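Local structure of DNA ligase (Aquifex aeolicus, 3QWU) at the interface of chains A and B. The protein is a putative ATP-dependent DNA ligase that probably joins nucleic acid ends through an adenylated intermediate, and binds adenosine and calcium. Numbering follows the deposited sequence. Chains: chain A/B, DNA ligase.

Contact 1: the interface of chains A and B. Residues chain A 289-290, 293, 359; chain B 260, 263-264, 267.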
ATOM      1  N   LEU A 289     -11.204  -7.254   6.351  1.00 35.00           N
ATOM      2  CA  LEU A 289     -11.910  -5.997   6.168  1.00 37.66           C
ATOM      3  C   LEU A 289     -13.402  -6.214   6.379  1.00 38.12           C
ATOM      4  O   LEU A 289     -14.036  -5.392   6.990  1.00 38.20           O
ATOM      5  CB  LEU A 289     -11.592  -5.405   4.764  1.00 38.29           C
ATOM      6  CG  LEU A 289     -10.934  -4.033   4.587  1.00 41.50           C
ATOM      7  CD1 LEU A 289     -10.239  -3.436   5.846  1.00 43.59           C
ATOM      8  CD2 LEU A 289      -9.989  -4.019   3.418  1.00 40.82           C
ATOM      9  N   PHE A 290     -13.948  -7.334   5.898  1.00 39.10           N
ATOM     10  CA  PHE A 290     -15.380  -7.655   6.102  1.00 40.78           C
ATOM     11  C   PHE A 290     -15.699  -7.724   7.569  1.00 41.83           C
ATOM     12  O   PHE A 290     -16.708  -7.220   8.008  1.00 43.80           O
ATOM     13  CB  PHE A 290     -15.762  -9.013   5.483  1.00 40.82           C
ATOM     14  CG  PHE A 290     -17.104  -9.042   4.927  1.00 40.92           C
ATOM     15  CD1 PHE A 290     -17.331  -8.581   3.637  1.00 44.95           C
ATOM     16  CD2 PHE A 290     -18.168  -9.504   5.668  1.00 44.36           C
ATOM     17  CE1 PHE A 290     -18.632  -8.546   3.080  1.00 43.73           C
ATOM     18  CE2 PHE A 290     -19.491  -9.510   5.132  1.00 44.68           C
ATOM     19  CZ  PHE A 290     -19.713  -9.026   3.835  1.00 46.42           C
ATOM     20  N   ILE A 293     -15.889  -4.257   8.965  1.00 36.21           N
ATOM     21  CA  ILE A 293     -17.214  -3.715   8.644  1.00 37.38           C
ATOM     22  C   ILE A 293     -18.348  -4.300   9.483  1.00 38.82           C
ATOM     23  O   ILE A 293     -19.240  -3.565   9.940  1.00 38.39           O
ATOM     24  CB  ILE A 293     -17.554  -3.898   7.165  1.00 38.22           C
ATOM     25  CG1 ILE A 293     -16.722  -2.917   6.327  1.00 38.56           C
ATOM     26  CG2 ILE A 293     -19.047  -3.704   6.880  1.00 36.70           C
ATOM     27  CD1 ILE A 293     -16.388  -3.467   4.963  1.00 37.30           C
ATOM     28  N   LEU A 359     -14.926   4.067   7.481  1.00 35.02           N
ATOM     29  CA  LEU A 359     -15.996   3.112   7.229  1.00 35.07           C
ATOM     30  C   LEU A 359     -17.381   3.755   7.465  1.00 36.14           C
ATOM     31  O   LEU A 359     -18.311   3.535   6.683  1.00 38.27           O
ATOM     32  CB  LEU A 359     -15.785   1.834   8.048  1.00 33.85           C
ATOM     33  CG  LEU A 359     -14.570   0.906   7.785  1.00 31.89           C
ATOM     34  CD1 LEU A 359     -14.656  -0.354   8.668  1.00 27.96           C
ATOM     35  CD2 LEU A 359     -14.445   0.461   6.360  1.00 34.02           C
TER
ATOM     36  N   LEU B 260     -10.960  -1.819  -0.656  1.00 33.54           N
ATOM     37  CA  LEU B 260     -12.181  -1.344  -0.069  1.00 33.60           C
ATOM     38  C   LEU B 260     -13.332  -1.249  -1.046  1.00 32.56           C
ATOM     39  O   LEU B 260     -14.475  -1.452  -0.646  1.00 32.51           O
ATOM     40  CB  LEU B 260     -11.962   0.043   0.488  1.00 34.85           C
ATOM     41  CG  LEU B 260     -11.314   0.074   1.841  1.00 36.82           C
ATOM     42  CD1 LEU B 260     -10.638   1.487   2.073  1.00 38.57           C
ATOM     43  CD2 LEU B 260     -12.405  -0.299   2.802  1.00 32.00           C
ATOM     44  N   VAL B 263     -14.397  -4.793  -1.435  1.00 29.81           N
ATOM     45  CA  VAL B 263     -15.038  -5.237  -0.205  1.00 30.56           C
ATOM     46  C   VAL B 263     -16.404  -4.564   0.060  1.00 31.00           C
ATOM     47  O   VAL B 263     -17.312  -5.214   0.542  1.00 31.26           O
ATOM     48  CB  VAL B 263     -14.120  -5.049   1.064  1.00 32.11           C
ATOM     49  CG1 VAL B 263     -14.866  -5.524   2.361  1.00 33.77           C
ATOM     50  CG2 VAL B 263     -12.767  -5.823   0.927  1.00 29.14           C
ATOM     51  N   LEU B 264     -16.564  -3.294  -0.275  1.00 30.55           N
ATOM     52  CA  LEU B 264     -17.830  -2.641  -0.026  1.00 31.67           C
ATOM     53  C   LEU B 264     -18.894  -3.101  -1.000  1.00 30.45           C
ATOM     54  O   LEU B 264     -20.016  -3.199  -0.625  1.00 30.55           O
ATOM     55  CB  LEU B 264     -17.688  -1.104   0.005  1.00 31.79           C
ATOM     56  CG  LEU B 264     -16.986  -0.749   1.322  1.00 34.25           C
ATOM     57  CD1 LEU B 264     -16.481   0.655   1.365  1.00 36.95           C
ATOM     58  CD2 LEU B 264     -17.965  -0.971   2.439  1.00 38.85           C
ATOM     59  N   TYR B 267     -20.010  -6.342   0.401  1.00 35.44           N
ATOM     60  CA  TYR B 267     -20.931  -6.048   1.486  1.00 37.38           C
ATOM     61  C   TYR B 267     -22.284  -5.610   0.950  1.00 39.09           C
ATOM     62  O   TYR B 267     -23.327  -6.101   1.414  1.00 41.04           O
ATOM     63  CB  TYR B 267     -20.351  -4.967   2.411  1.00 38.10           C
ATOM     64  CG  TYR B 267     -21.294  -4.550   3.521  1.00 40.57           C
ATOM     65  CD1 TYR B 267     -21.474  -5.341   4.629  1.00 45.24           C
ATOM     66  CD2 TYR B 267     -22.019  -3.371   3.444  1.00 44.60           C
ATOM     67  CE1 TYR B 267     -22.377  -4.963   5.661  1.00 47.80           C
ATOM     68  CE2 TYR B 267     -22.923  -2.974   4.480  1.00 47.25           C
ATOM     69  CZ  TYR B 267     -23.077  -3.790   5.575  1.00 47.76           C
ATOM     70  OH  TYR B 267     -23.924  -3.449   6.603  1.00 55.67           O
TER

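Contact 2: the interface of chains A and B. Residues chain A 255-256, 259; chain B 247-248, 285, 289.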
ATOM      1  N   TYR A 255       2.385  -3.578   0.541  1.00 64.30           N
ATOM      2  CA  TYR A 255       1.814  -4.308  -0.603  1.00 62.51           C
ATOM      3  C   TYR A 255       2.897  -5.019  -1.319  1.00 61.00           C
ATOM      4  O   TYR A 255       2.984  -6.251  -1.271  1.00 60.72           O
ATOM      5  CB  TYR A 255       1.024  -3.407  -1.609  1.00 62.94           C
ATOM      6  CG  TYR A 255      -0.271  -3.004  -1.013  1.00 62.24           C
ATOM      7  CD1 TYR A 255      -0.430  -1.737  -0.469  1.00 61.51           C
ATOM      8  CD2 TYR A 255      -1.318  -3.921  -0.904  1.00 61.97           C
ATOM      9  CE1 TYR A 255      -1.583  -1.384   0.155  1.00 61.75           C
ATOM     10  CE2 TYR A 255      -2.498  -3.572  -0.299  1.00 62.31           C
ATOM     11  CZ  TYR A 255      -2.620  -2.289   0.236  1.00 63.20           C
ATOM     12  OH  TYR A 255      -3.768  -1.900   0.873  1.00 64.04           O
ATOM     13  N   THR A 256       3.717  -4.231  -1.997  1.00 59.11           N
ATOM     14  CA  THR A 256       4.810  -4.770  -2.749  1.00 58.40           C
ATOM     15  C   THR A 256       5.601  -5.884  -1.960  1.00 56.09           C
ATOM     16  O   THR A 256       6.146  -6.828  -2.563  1.00 55.19           O
ATOM     17  CB  THR A 256       5.721  -3.606  -3.266  1.00 59.89           C
ATOM     18  OG1 THR A 256       7.039  -4.095  -3.563  1.00 62.88           O
ATOM     19  CG2 THR A 256       5.813  -2.431  -2.249  1.00 61.30           C
ATOM     20  N   ILE A 259       3.179  -9.368  -0.545  1.00 37.93           N
ATOM     21  CA  ILE A 259       2.744 -10.039  -1.745  1.00 36.44           C
ATOM     22  C   ILE A 259       3.910 -10.664  -2.490  1.00 35.77           C
ATOM     23  O   ILE A 259       3.823 -11.814  -2.917  1.00 34.90           O
ATOM     24  CB  ILE A 259       1.970  -9.068  -2.679  1.00 36.10           C
ATOM     25  CG1 ILE A 259       0.664  -8.671  -1.990  1.00 36.15           C
ATOM     26  CG2 ILE A 259       1.700  -9.721  -3.996  1.00 34.40           C
ATOM     27  CD1 ILE A 259       0.203  -7.273  -2.289  1.00 36.37           C
TER
ATOM     28  N   MET B 247       4.032  -1.358  -8.869  1.00 50.81           N
ATOM     29  CA  MET B 247       3.900  -1.387  -7.416  1.00 52.19           C
ATOM     30  C   MET B 247       4.856  -0.479  -6.650  1.00 53.56           C
ATOM     31  O   MET B 247       4.482   0.051  -5.614  1.00 54.56           O
ATOM     32  CB  MET B 247       4.051  -2.817  -6.870  1.00 52.49           C
ATOM     33  CG  MET B 247       2.877  -3.759  -7.237  1.00 53.76           C
ATOM     34  SD  MET B 247       2.655  -5.124  -6.092  1.00 56.08           S
ATOM     35  CE  MET B 247       2.076  -4.193  -4.702  1.00 56.44           C
ATOM     36  N   LEU B 248       6.086  -0.296  -7.101  1.00 54.45           N
ATOM     37  CA  LEU B 248       7.013   0.499  -6.278  1.00 56.40           C
ATOM     38  C   LEU B 248       6.782   2.020  -6.407  1.00 58.57           C
ATOM     39  O   LEU B 248       7.152   2.788  -5.544  1.00 59.68           O
ATOM     40  CB  LEU B 248       8.458   0.147  -6.596  1.00 56.05           C
ATOM     41  CG  LEU B 248       8.874  -1.275  -6.307  1.00 53.45           C
ATOM     42  CD1 LEU B 248      10.356  -1.427  -6.616  1.00 51.73           C
ATOM     43  CD2 LEU B 248       8.571  -1.624  -4.870  1.00 51.09           C
ATOM     44  N   PHE B 285      -3.387  -9.569  -7.950  1.00 29.02           N
ATOM     45  CA  PHE B 285      -2.037  -9.292  -7.461  1.00 28.75           C
ATOM     46  C   PHE B 285      -1.064 -10.302  -7.981  1.00 29.15           C
ATOM     47  O   PHE B 285      -0.007  -9.937  -8.494  1.00 28.23           O
ATOM     48  CB  PHE B 285      -1.970  -9.332  -5.961  1.00 28.92           C
ATOM     49  CG  PHE B 285      -2.610  -8.182  -5.304  1.00 30.04           C
ATOM     50  CD1 PHE B 285      -2.044  -6.897  -5.403  1.00 31.63           C
ATOM     51  CD2 PHE B 285      -3.754  -8.336  -4.560  1.00 30.32           C
ATOM     52  CE1 PHE B 285      -2.612  -5.836  -4.757  1.00 31.83           C
ATOM     53  CE2 PHE B 285      -4.373  -7.212  -3.958  1.00 29.59           C
ATOM     54  CZ  PHE B 285      -3.787  -5.991  -4.037  1.00 30.82           C
ATOM     55  N   LEU B 289       2.393  -9.764 -10.935  1.00 36.34           N
ATOM     56  CA  LEU B 289       3.732  -9.947 -10.383  1.00 37.20           C
ATOM     57  C   LEU B 289       4.434 -11.166 -11.004  1.00 38.00           C
ATOM     58  O   LEU B 289       5.596 -11.051 -11.394  1.00 37.38           O
ATOM     59  CB  LEU B 289       3.682 -10.015  -8.872  1.00 36.52           C
ATOM     60  CG  LEU B 289       3.993  -8.739  -8.103  1.00 38.62           C
ATOM     61  CD1 LEU B 289       4.013  -7.484  -8.918  1.00 39.26           C
ATOM     62  CD2 LEU B 289       3.073  -8.563  -6.916  1.00 35.57           C
TER

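Contact 3: the interface of chains A and B. Residues chain A 61, 260, 263-264; chain B 289, 293, 358-359, 362.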
ATOM      1  N   PHE A  61      13.750 -13.986   0.289  1.00 32.70           N
ATOM      2  CA  PHE A  61      12.463 -14.304  -0.348  1.00 31.50           C
ATOM      3  C   PHE A  61      12.543 -15.627  -1.092  1.00 31.95           C
ATOM      4  O   PHE A  61      11.502 -16.253  -1.353  1.00 32.38           O
ATOM      5  CB  PHE A  61      12.063 -13.204  -1.329  1.00 31.66           C
ATOM      6  CG  PHE A  61      11.538 -11.921  -0.674  1.00 31.68           C
ATOM      7  CD1 PHE A  61      12.268 -11.247   0.317  1.00 30.46           C
ATOM      8  CD2 PHE A  61      10.335 -11.360  -1.123  1.00 30.28           C
ATOM      9  CE1 PHE A  61      11.765 -10.058   0.905  1.00 30.58           C
ATOM     10  CE2 PHE A  61       9.819 -10.177  -0.562  1.00 30.09           C
ATOM     11  CZ  PHE A  61      10.548  -9.517   0.458  1.00 30.97           C
ATOM     12  N   LEU A 260       4.990  -9.894  -2.668  1.00 35.00           N
ATOM     13  CA  LEU A 260       6.217 -10.448  -3.211  1.00 34.79           C
ATOM     14  C   LEU A 260       6.714 -11.656  -2.415  1.00 33.45           C
ATOM     15  O   LEU A 260       7.334 -12.537  -2.977  1.00 33.85           O
ATOM     16  CB  LEU A 260       7.330  -9.385  -3.334  1.00 35.73           C
ATOM     17  CG  LEU A 260       7.273  -8.592  -4.665  1.00 36.76           C
ATOM     18  CD1 LEU A 260       8.267  -7.430  -4.759  1.00 36.64           C
ATOM     19  CD2 LEU A 260       7.493  -9.542  -5.765  1.00 37.57           C
ATOM     20  N   VAL A 263       4.391 -14.304  -3.734  1.00 31.87           N
ATOM     21  CA  VAL A 263       4.642 -14.571  -5.133  1.00 33.42           C
ATOM     22  C   VAL A 263       5.958 -15.288  -5.370  1.00 33.41           C
ATOM     23  O   VAL A 263       6.003 -16.241  -6.144  1.00 34.07           O
ATOM     24  CB  VAL A 263       4.574 -13.300  -6.008  1.00 34.19           C
ATOM     25  CG1 VAL A 263       4.859 -13.656  -7.446  1.00 35.82           C
ATOM     26  CG2 VAL A 263       3.213 -12.696  -5.932  1.00 33.33           C
ATOM     27  N   LEU A 264       7.020 -14.869  -4.703  1.00 32.50           N
ATOM     28  CA  LEU A 264       8.315 -15.554  -4.877  1.00 33.54           C
ATOM     29  C   LEU A 264       8.399 -16.982  -4.321  1.00 32.70           C
ATOM     30  O   LEU A 264       9.148 -17.784  -4.855  1.00 32.77           O
ATOM     31  CB  LEU A 264       9.489 -14.678  -4.413  1.00 34.24           C
ATOM     32  CG  LEU A 264       9.667 -13.458  -5.349  1.00 34.82           C
ATOM     33  CD1 LEU A 264      10.522 -12.449  -4.688  1.00 38.06           C
ATOM     34  CD2 LEU A 264      10.267 -13.890  -6.667  1.00 37.99           C
TER
ATOM     35  N   LEU B 289       2.393  -9.764 -10.935  1.00 36.34           N
ATOM     36  CA  LEU B 289       3.732  -9.947 -10.383  1.00 37.20           C
ATOM     37  C   LEU B 289       4.434 -11.166 -11.004  1.00 38.00           C
ATOM     38  O   LEU B 289       5.596 -11.051 -11.394  1.00 37.38           O
ATOM     39  CB  LEU B 289       3.682 -10.015  -8.872  1.00 36.52           C
ATOM     40  CG  LEU B 289       3.993  -8.739  -8.103  1.00 38.62           C
ATOM     41  CD1 LEU B 289       4.013  -7.484  -8.918  1.00 39.26           C
ATOM     42  CD2 LEU B 289       3.073  -8.563  -6.916  1.00 35.57           C
ATOM     43  N   ILE B 293       7.987 -11.204 -13.065  1.00 42.98           N
ATOM     44  CA  ILE B 293       9.098 -12.139 -12.835  1.00 44.03           C
ATOM     45  C   ILE B 293       9.488 -12.894 -14.112  1.00 45.40           C
ATOM     46  O   ILE B 293      10.675 -12.947 -14.476  1.00 46.71           O
ATOM     47  CB  ILE B 293       8.784 -13.133 -11.724  1.00 44.37           C
ATOM     48  CG1 ILE B 293       8.677 -12.421 -10.377  1.00 44.23           C
ATOM     49  CG2 ILE B 293       9.875 -14.147 -11.562  1.00 44.61           C
ATOM     50  CD1 ILE B 293       7.878 -13.190  -9.370  1.00 47.40           C
ATOM     51  N   LEU B 358      14.676  -4.359  -7.843  1.00 41.49           N
ATOM     52  CA  LEU B 358      14.181  -5.169  -6.755  1.00 41.33           C
ATOM     53  C   LEU B 358      14.056  -6.667  -7.147  1.00 41.31           C
ATOM     54  O   LEU B 358      14.464  -7.525  -6.385  1.00 41.14           O
ATOM     55  CB  LEU B 358      12.880  -4.631  -6.260  1.00 39.69           C
ATOM     56  CG  LEU B 358      12.362  -5.421  -5.072  1.00 40.60           C
ATOM     57  CD1 LEU B 358      13.216  -5.099  -3.865  1.00 39.64           C
ATOM     58  CD2 LEU B 358      10.945  -5.057  -4.834  1.00 35.64           C
ATOM     59  N   LEU B 359      13.534  -6.989  -8.331  1.00 40.36           N
ATOM     60  CA  LEU B 359      13.278  -8.403  -8.646  1.00 40.50           C
ATOM     61  C   LEU B 359      14.581  -9.137  -8.886  1.00 42.11           C
ATOM     62  O   LEU B 359      14.734 -10.295  -8.494  1.00 42.68           O
ATOM     63  CB  LEU B 359      12.324  -8.566  -9.843  1.00 39.18           C
ATOM     64  CG  LEU B 359      10.883  -8.156  -9.492  1.00 39.71           C
ATOM     65  CD1 LEU B 359       9.945  -8.144 -10.699  1.00 40.34           C
ATOM     66  CD2 LEU B 359      10.303  -9.061  -8.387  1.00 38.86           C
ATOM     67  N   LEU B 362      16.090  -9.736  -5.431  1.00 41.83           N
ATOM     68  CA  LEU B 362      15.399 -10.841  -4.780  1.00 41.90           C
ATOM     69  C   LEU B 362      15.677 -12.196  -5.447  1.00 42.52           C
ATOM     70  O   LEU B 362      16.049 -13.150  -4.748  1.00 43.66           O
ATOM     71  CB  LEU B 362      13.896 -10.581  -4.685  1.00 39.87           C
ATOM     72  CG  LEU B 362      13.439  -9.380  -3.853  1.00 39.41           C
ATOM     73  CD1 LEU B 362      11.945  -9.395  -3.789  1.00 37.49           C
ATOM     74  CD2 LEU B 362      14.051  -9.322  -2.444  1.00 39.63           C
TER
HETATM   75  O   HOH W   1      15.805 -13.426  -1.757  1.00 31.56           O

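Contact 1: the interface of chains A and B
A:Ile293 touches B:Val263, B:Leu264 and B:Tyr267 at a helix-to-helix part of the two-fold interface. It comes from helix 276-299 of chain A and faces helix 253-269 of chain B. The two branches of A:Ile293 have separate partners. A chi1 of -73° puts CG2 trans to the backbone N. From there it sits over one face of the B:Tyr267 ring, offset toward the rim, 3.9 Å from the ring centroid. This is a CH-pi contact. The longer branch lies alongside B:Val263, and the two side chains run antiparallel. Its tip, CD1, is 3.6 Å from CG1 of B:Val263. The same methyl meets CD2 of B:Leu264 at 3.9 Å, where the side chains cross at a slant. A:Phe290 meets the backbone of the tyrosine. Its side chain lies at about a right angle to that of B:Tyr267, and ring atom CE1 is 3.8 Å from the tyrosine CA. B:Val263 is set between A:Ile293 and A:Leu289. Its CG1 is trans to its own backbone N (chi1 179°), which points it at A:Ile293, while CG2 turns to A:Leu289. CG2 is 4.0 Å from CB of A:Leu289, and these side chains stand at about a right angle. At the far end, A:Leu359 of helix 353-363 crosses B:Leu260 at about a right angle. Their CD2 methyls are 4.2 Å apart.

Contact 2: the interface of chains A and B
B:Met247 reaches over the start of helix 254-269 of chain A and touches A:Tyr255 and A:Thr256. The patch lies in the C-terminal region shared with the Pab1020 family of ligases. The methionine chain bends at its third torsion (chi3 70°), which turns the methyl CE toward the helix backbone. CE is 3.4 Å from CB of A:Tyr255 and equally near CA of A:Thr256. B:Leu248, next on the same 3-10 helix 244-249, approaches A:Thr256 at about a right angle. Its CD2 is 3.8 Å from the threonine CB. One turn on, A:Ile259 packs against helix 277-299 of chain B with both branches. CG2 meets CD2 of B:Leu289 at 3.4 Å, with the side chains again at about a right angle. CD1 lies above one face of the B:Phe285 ring, offset toward its rim, and is 3.9 Å from ring atom CD1. With an alanine in place of A:Ile259, a gap is likely to open beside CD2 of B:Leu289, and the face of the B:Phe285 ring would lose its methyl neighbour. In the second shell, CD1 of A:Ile259 also lies in plane at the edge of the A:Tyr255 ring. This methyl is therefore flanked by rings from both chains. A chi1 of -73° turns the A:Tyr255 ring so that its edge meets that methyl.

Contact 3: the interface of chains A and B
Helix 254-269 of chain A packs here against helices 277-299 and 353-363 of chain B. These helices belong to the C-terminal region, and a loop residue of chain A, A:Phe61, joins them. B:Leu362 is wedged between A:Leu264 and A:Phe61. Its CD1 is 3.5 Å from CD1 of A:Leu264, and the two side chains cross at about a right angle. The same methyl lies over one face of the A:Phe61 ring, offset toward the rim, 3.7 Å from ring atom CD2. A water is 3.0 Å from the backbone N of A:Phe61 and 3.0 Å from the backbone O of B:Leu362. A:Leu260 uses both methyls. CD1 meets CD2 of B:Leu358 tip to tip at 3.6 Å. B:Leu358 has CG trans to its backbone N (chi1 -177°), which sends CD2 toward A:Leu260. CD2 of A:Leu260 faces CD2 of B:Leu359 at 3.9 Å. B:Ile293 sends CD1 between A:Val263 CG1 and A:Leu264 CD2, running antiparallel to the valine. CB of B:Leu289 touches A:Val263 CG2. The patch is an apolar cluster near one end of the interface, with a water bridging A:Phe61 and B:Leu362. It probably helps hold the two chains together in the deposited assembly.

All three contacts lie along one two-fold interface. The C-alpha centres of contacts 2 and 3 are about 9 Å apart, and B:Leu289 belongs to both. The C-alpha centre of contact 1 is about 21 Å from that of contact 2 and about 28 Å from that of contact 3. Contacts 1 and 3 are largely twins: A:Leu260, A:Val263 and A:Leu264 face B:Leu289, B:Ile293 and B:Leu359 in contact 3, and contact 1 has the same set with the chains exchanged. Contact 2 also uses helix 254-269 of chain A. The same helices thus serve both ends, which fits a symmetric dimer, though the crystal alone does not prove one in solution.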